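Local coordinates for MutT/nudix family protein (Enterococcus faecalis, PDB 2FML) that is of unknown function but probably hydrolyses a nucleoside diphosphate derivative, and may bind DNA through a winged-helix domain, at the interface of chains A and B. Sequence-based numbering; all coordinates share one arbitrary frame. Chains: chain A/B, MutT/nudix family protein.

Contacts 1 and 2 are neighbouring patches of one two-fold interface, the centres of their C-alpha atoms about 10 Å apart. A:Leu40, at the start of strand 39-50, belongs to both: its backbone N is bridged to the partner by a water in contact 1, and its side chain packs in contact 2. Each tryptophan 122 sits against residues 79 and 80 of the other chain, B:Trp122 in contact 1 and A:Trp122 in contact 2. Contact 1 adds a direct hydrogen bond, whereas contact 2 brings together the segments 37-40, meeting mainly through aliphatic groups. Combined, they tie the start of each Nudix box to the partner chain.

Contact 1: the interface of chains A and B. Residues chain A 40, 79-81; chain B 36, 115, 121-122.
The guanidinium NH1 of A:Arg81 gives a hydrogen bond of 2.8 Å to the backbone O of B:Pro115, nearly straight at 171° about the hydrogen. The oxygen lies at the edge of the guanidinium, in its plane, but the nitrogen stands well above the plane of the carbonyl. A:Arg81 reaches it by a bent chain: CG is anti to the backbone N (chi1 -161°), and the turn at chi2 carries the guanidinium over CB of B:Trp122. That CB lies over the centre of one guanidinium face, 3.7 Å from CZ of A:Arg81. The indole and guanidinium planes are 18° apart, and the two side chains run antiparallel. A:Arg81 lies along one face of the indole, its CA 3.5 Å from the centroid of the six-membered ring of B:Trp122 in a CH-pi contact offset toward the rim. CG of A:Arg81 touches CE3 of B:Trp122 at 3.4 Å. At the ring's edge, in its plane, CG2 of A:Val79 meets CZ2 of B:Trp122 at 3.5 Å, although the near-eclipsed rotamer of this valine makes the choice of branch uncertain. B:Glu36 runs alongside A:Arg81, its OE1 against CG at 3.4 Å; the carboxylate is turned steeply to the guanidinium and forms no salt bridge, though its charge may still favour the arginine here. Water 1 links N of A:Leu40 to the backbone O of B:Glu36, lying 2.7 Å from the latter atom. In the fold, A:Val79 to A:Arg81 belong to the loop between strand 76-78 and helix 85-97, in the opening stretch of the Nudix box, while B:Trp122 immediately precedes strand 123-131.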
loop_
_atom_site.group_PDB
_atom_site.type_symbol
_atom_site.label_atom_id
_atom_site.label_comp_id
_atom_site.label_asym_id
_atom_site.label_seq_id
_atom_site.Cartn_x
_atom_site.Cartn_y
_atom_site.Cartn_z
ATOM N N LEU A 40 -2.048 -14.927 6.178
ATOM C CA LEU A 40 -2.373 -13.710 5.459
ATOM C C LEU A 40 -3.839 -13.356 5.691
ATOM O O LEU A 40 -4.739 -14.145 5.421
ATOM C CB LEU A 40 -2.141 -13.877 3.936
ATOM C CG LEU A 40 -2.306 -12.536 3.098
ATOM C CD1 LEU A 40 -1.142 -11.657 3.512
ATOM C CD2 LEU A 40 -2.238 -12.837 1.618
ATOM N N VAL A 79 -7.114 -14.877 3.985
ATOM C CA VAL A 79 -7.175 -15.090 2.563
ATOM C C VAL A 79 -6.896 -16.537 2.198
ATOM O O VAL A 79 -5.956 -17.136 2.714
ATOM C CB VAL A 79 -6.453 -14.017 1.660
ATOM C CG1 VAL A 79 -6.054 -12.653 2.353
ATOM C CG2 VAL A 79 -5.515 -14.599 0.621
ATOM N N ASN A 80 -7.694 -17.053 1.269
ATOM C CA ASN A 80 -7.548 -18.404 0.747
ATOM C C ASN A 80 -6.518 -18.408 -0.403
ATOM O O ASN A 80 -6.456 -17.437 -1.202
ATOM C CB ASN A 80 -8.905 -18.837 0.151
ATOM C CG ASN A 80 -10.029 -19.010 1.212
ATOM O OD1 ASN A 80 -11.206 -19.008 0.841
ATOM N ND2 ASN A 80 -9.681 -19.224 2.470
ATOM N N ARG A 81 -5.757 -19.510 -0.510
ATOM C CA ARG A 81 -4.759 -19.702 -1.595
ATOM C C ARG A 81 -5.191 -19.337 -3.057
ATOM O O ARG A 81 -4.384 -18.825 -3.847
ATOM C CB ARG A 81 -4.193 -21.142 -1.572
ATOM C CG ARG A 81 -2.859 -21.281 -2.322
ATOM C CD ARG A 81 -3.163 -21.737 -3.687
ATOM N NE ARG A 81 -1.994 -21.871 -4.548
ATOM C CZ ARG A 81 -1.445 -20.912 -5.287
ATOM N NH1 ARG A 81 -1.894 -19.635 -5.285
ATOM N NH2 ARG A 81 -0.402 -21.257 -6.025
ATOM N N GLU B 36 -4.049 -22.839 4.519
ATOM C CA GLU B 36 -2.710 -22.673 3.791
ATOM C C GLU B 36 -2.062 -21.264 3.827
ATOM O O GLU B 36 -2.738 -20.280 4.140
ATOM C CB GLU B 36 -2.826 -23.134 2.347
ATOM C CG GLU B 36 -1.498 -23.399 1.681
ATOM C CD GLU B 36 -1.626 -24.333 0.490
ATOM O OE1 GLU B 36 -2.439 -24.056 -0.432
ATOM O OE2 GLU B 36 -0.925 -25.385 0.493
ATOM N N PRO B 115 -3.261 -14.836 -7.251
ATOM C CA PRO B 115 -2.866 -16.144 -6.755
ATOM C C PRO B 115 -1.726 -16.890 -7.539
ATOM O O PRO B 115 -0.879 -17.557 -6.917
ATOM C CB PRO B 115 -4.203 -16.954 -6.756
ATOM C CG PRO B 115 -5.264 -15.955 -6.789
ATOM C CD PRO B 115 -4.728 -14.708 -7.415
ATOM N N GLY B 121 4.367 -21.253 -6.946
ATOM C CA GLY B 121 3.583 -21.556 -5.743
ATOM C C GLY B 121 3.010 -20.200 -5.309
ATOM O O GLY B 121 3.263 -19.172 -5.987
ATOM N N TRP B 122 2.316 -20.181 -4.169
ATOM C CA TRP B 122 1.652 -19.014 -3.591
ATOM C C TRP B 122 2.628 -18.073 -2.892
ATOM O O TRP B 122 3.224 -18.428 -1.863
ATOM C CB TRP B 122 0.555 -19.450 -2.601
ATOM C CG TRP B 122 -0.419 -18.322 -2.151
ATOM C CD1 TRP B 122 -0.676 -17.060 -2.773
ATOM C CD2 TRP B 122 -1.231 -18.363 -0.972
ATOM N NE1 TRP B 122 -1.626 -16.383 -2.019
ATOM C CE2 TRP B 122 -1.978 -17.169 -0.925
ATOM C CE3 TRP B 122 -1.441 -19.343 0.026
ATOM C CZ2 TRP B 122 -2.892 -16.914 0.116
ATOM C CZ3 TRP B 122 -2.339 -19.087 1.048
ATOM C CH2 TRP B 122 -3.053 -17.884 1.077
HETATM O O HOH W 1 -2.999 -17.841 5.242
#

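Contact 2: the interface of chains A and B. Residues chain A 37-38, 40, 122, 124; chain B 37-38, 40, 79-80.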
loop_
_atom_site.group_PDB
_atom_site.type_symbol
_atom_site.label_atom_id
_atom_site.label_comp_id
_atom_site.label_asym_id
_atom_site.label_seq_id
_atom_site.Cartn_x
_atom_site.Cartn_y
_atom_site.Cartn_z
ATOM N N LYS A 37 6.182 -19.380 7.170
ATOM C CA LYS A 37 5.353 -18.491 6.366
ATOM C C LYS A 37 4.305 -17.820 7.304
ATOM O O LYS A 37 3.915 -18.414 8.388
ATOM C CB LYS A 37 4.689 -19.316 5.265
ATOM C CG LYS A 37 5.643 -19.907 4.194
ATOM C CD LYS A 37 4.942 -20.977 3.232
ATOM C CE LYS A 37 5.912 -21.547 2.094
ATOM N NZ LYS A 37 5.403 -22.504 1.002
ATOM N N PRO A 38 3.868 -16.578 6.961
ATOM C CA PRO A 38 2.784 -16.029 7.782
ATOM C C PRO A 38 1.400 -16.501 7.330
ATOM O O PRO A 38 1.245 -16.978 6.176
ATOM C CB PRO A 38 2.922 -14.525 7.561
ATOM C CG PRO A 38 3.456 -14.409 6.114
ATOM C CD PRO A 38 4.295 -15.632 5.889
ATOM N N LEU A 40 -2.048 -14.927 6.178
ATOM C CA LEU A 40 -2.373 -13.710 5.459
ATOM C C LEU A 40 -3.839 -13.356 5.691
ATOM O O LEU A 40 -4.739 -14.145 5.421
ATOM C CB LEU A 40 -2.141 -13.877 3.936
ATOM C CG LEU A 40 -2.306 -12.536 3.098
ATOM C CD1 LEU A 40 -1.142 -11.657 3.512
ATOM C CD2 LEU A 40 -2.238 -12.837 1.618
ATOM N N TRP A 122 2.747 -15.450 13.503
ATOM C CA TRP A 122 2.992 -14.616 12.337
ATOM C C TRP A 122 1.781 -14.443 11.397
ATOM O O TRP A 122 1.420 -15.334 10.607
ATOM C CB TRP A 122 4.167 -15.205 11.589
ATOM C CG TRP A 122 4.898 -14.200 10.608
ATOM C CD1 TRP A 122 4.750 -12.854 10.501
ATOM C CD2 TRP A 122 5.864 -14.598 9.634
ATOM N NE1 TRP A 122 5.594 -12.375 9.506
ATOM C CE2 TRP A 122 6.303 -13.429 8.983
ATOM C CE3 TRP A 122 6.413 -15.882 9.259
ATOM C CZ2 TRP A 122 7.249 -13.456 7.955
ATOM C CZ3 TRP A 122 7.409 -15.897 8.267
ATOM C CH2 TRP A 122 7.793 -14.691 7.620
ATOM N N VAL A 124 -0.046 -11.485 8.823
ATOM C CA VAL A 124 0.114 -10.199 8.101
ATOM C C VAL A 124 -1.243 -9.846 7.473
ATOM O O VAL A 124 -1.926 -10.681 6.899
ATOM C CB VAL A 124 1.276 -10.271 7.014
ATOM C CG1 VAL A 124 1.444 -8.913 6.152
ATOM C CG2 VAL A 124 2.575 -10.581 7.716
ATOM N N LYS B 37 -0.758 -21.175 3.529
ATOM C CA LYS B 37 0.046 -19.966 3.814
ATOM C C LYS B 37 0.944 -19.577 2.627
ATOM O O LYS B 37 1.592 -20.464 2.011
ATOM C CB LYS B 37 0.919 -20.171 5.055
ATOM C CG LYS B 37 0.185 -20.240 6.389
ATOM C CD LYS B 37 1.111 -20.759 7.531
ATOM C CE LYS B 37 0.597 -20.358 8.937
ATOM N NZ LYS B 37 1.266 -21.096 10.088
ATOM N N PRO B 38 0.972 -18.272 2.271
ATOM C CA PRO B 38 1.832 -17.893 1.146
ATOM C C PRO B 38 3.277 -17.689 1.616
ATOM O O PRO B 38 3.463 -17.406 2.788
ATOM C CB PRO B 38 1.250 -16.510 0.712
ATOM C CG PRO B 38 0.818 -15.878 2.019
ATOM C CD PRO B 38 0.283 -17.074 2.855
ATOM N N LEU B 40 6.156 -14.982 1.898
ATOM C CA LEU B 40 5.966 -13.522 1.986
ATOM C C LEU B 40 7.256 -12.772 1.577
ATOM O O LEU B 40 8.309 -13.012 2.163
ATOM C CB LEU B 40 5.531 -13.064 3.398
ATOM C CG LEU B 40 5.321 -11.520 3.558
ATOM C CD1 LEU B 40 4.124 -11.014 2.747
ATOM C CD2 LEU B 40 5.191 -11.085 5.116
ATOM N N VAL B 79 10.702 -11.928 3.630
ATOM C CA VAL B 79 10.538 -11.343 4.994
ATOM C C VAL B 79 10.863 -12.424 6.049
ATOM O O VAL B 79 10.354 -13.546 5.970
ATOM C CB VAL B 79 9.093 -10.792 5.141
ATOM C CG1 VAL B 79 8.900 -10.193 6.481
ATOM C CG2 VAL B 79 8.819 -9.788 3.964
ATOM N N ASN B 80 11.698 -12.124 7.035
ATOM C CA ASN B 80 11.935 -13.117 8.090
ATOM C C ASN B 80 10.806 -12.974 9.133
ATOM O O ASN B 80 10.256 -11.848 9.329
ATOM C CB ASN B 80 13.314 -12.908 8.763
ATOM C CG ASN B 80 14.512 -13.110 7.791
ATOM O OD1 ASN B 80 14.461 -13.965 6.894
ATOM N ND2 ASN B 80 15.580 -12.286 7.952
#
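A:Lys37 and A:Pro38 meet their own copies, B:Lys37 and B:Pro38, in an apolar homodimeric interface around the two-fold axis, which probably helps hold the two chains together if this dimer forms in solution. The CB atoms of the two lysines approach to 3.9 Å. In each lysine CG is anti to the carbonyl carbon (chi1 -67° in A:Lys37), and the extended chain then passes the partner's backbone, CD of A:Lys37 lying 3.6 Å from O of B:Lys37. CB of A:Lys37 lies 3.4 Å from O of B:Pro38. It is the aliphatic part of the lysine that makes this contact; its amino group NZ makes no bond across. The ring of A:Pro38 is set nearly perpendicular to the side chain of B:Leu40, with CG of the proline 3.7 Å from CB of the leucine. The exchanged pair is slightly looser, CB of A:Leu40 to CG of B:Pro38 measuring 4.1 Å. CD2 of B:Leu40 and CG2 of A:Val124 meet end on at 3.7 Å. A:Pro38 backs A:Trp122 within its own chain, its CB over one indole face near the rim, while CG1 of B:Val79 comes to the ring's edge at 3.9 Å from CZ2. CH2 of A:Trp122 lies 3.3 Å from the backbone O of B:Val79. The patch sets the start of strand 39-50 of each chain against the partner's proline 38 and braces the indole that touches the partner's Nudix box.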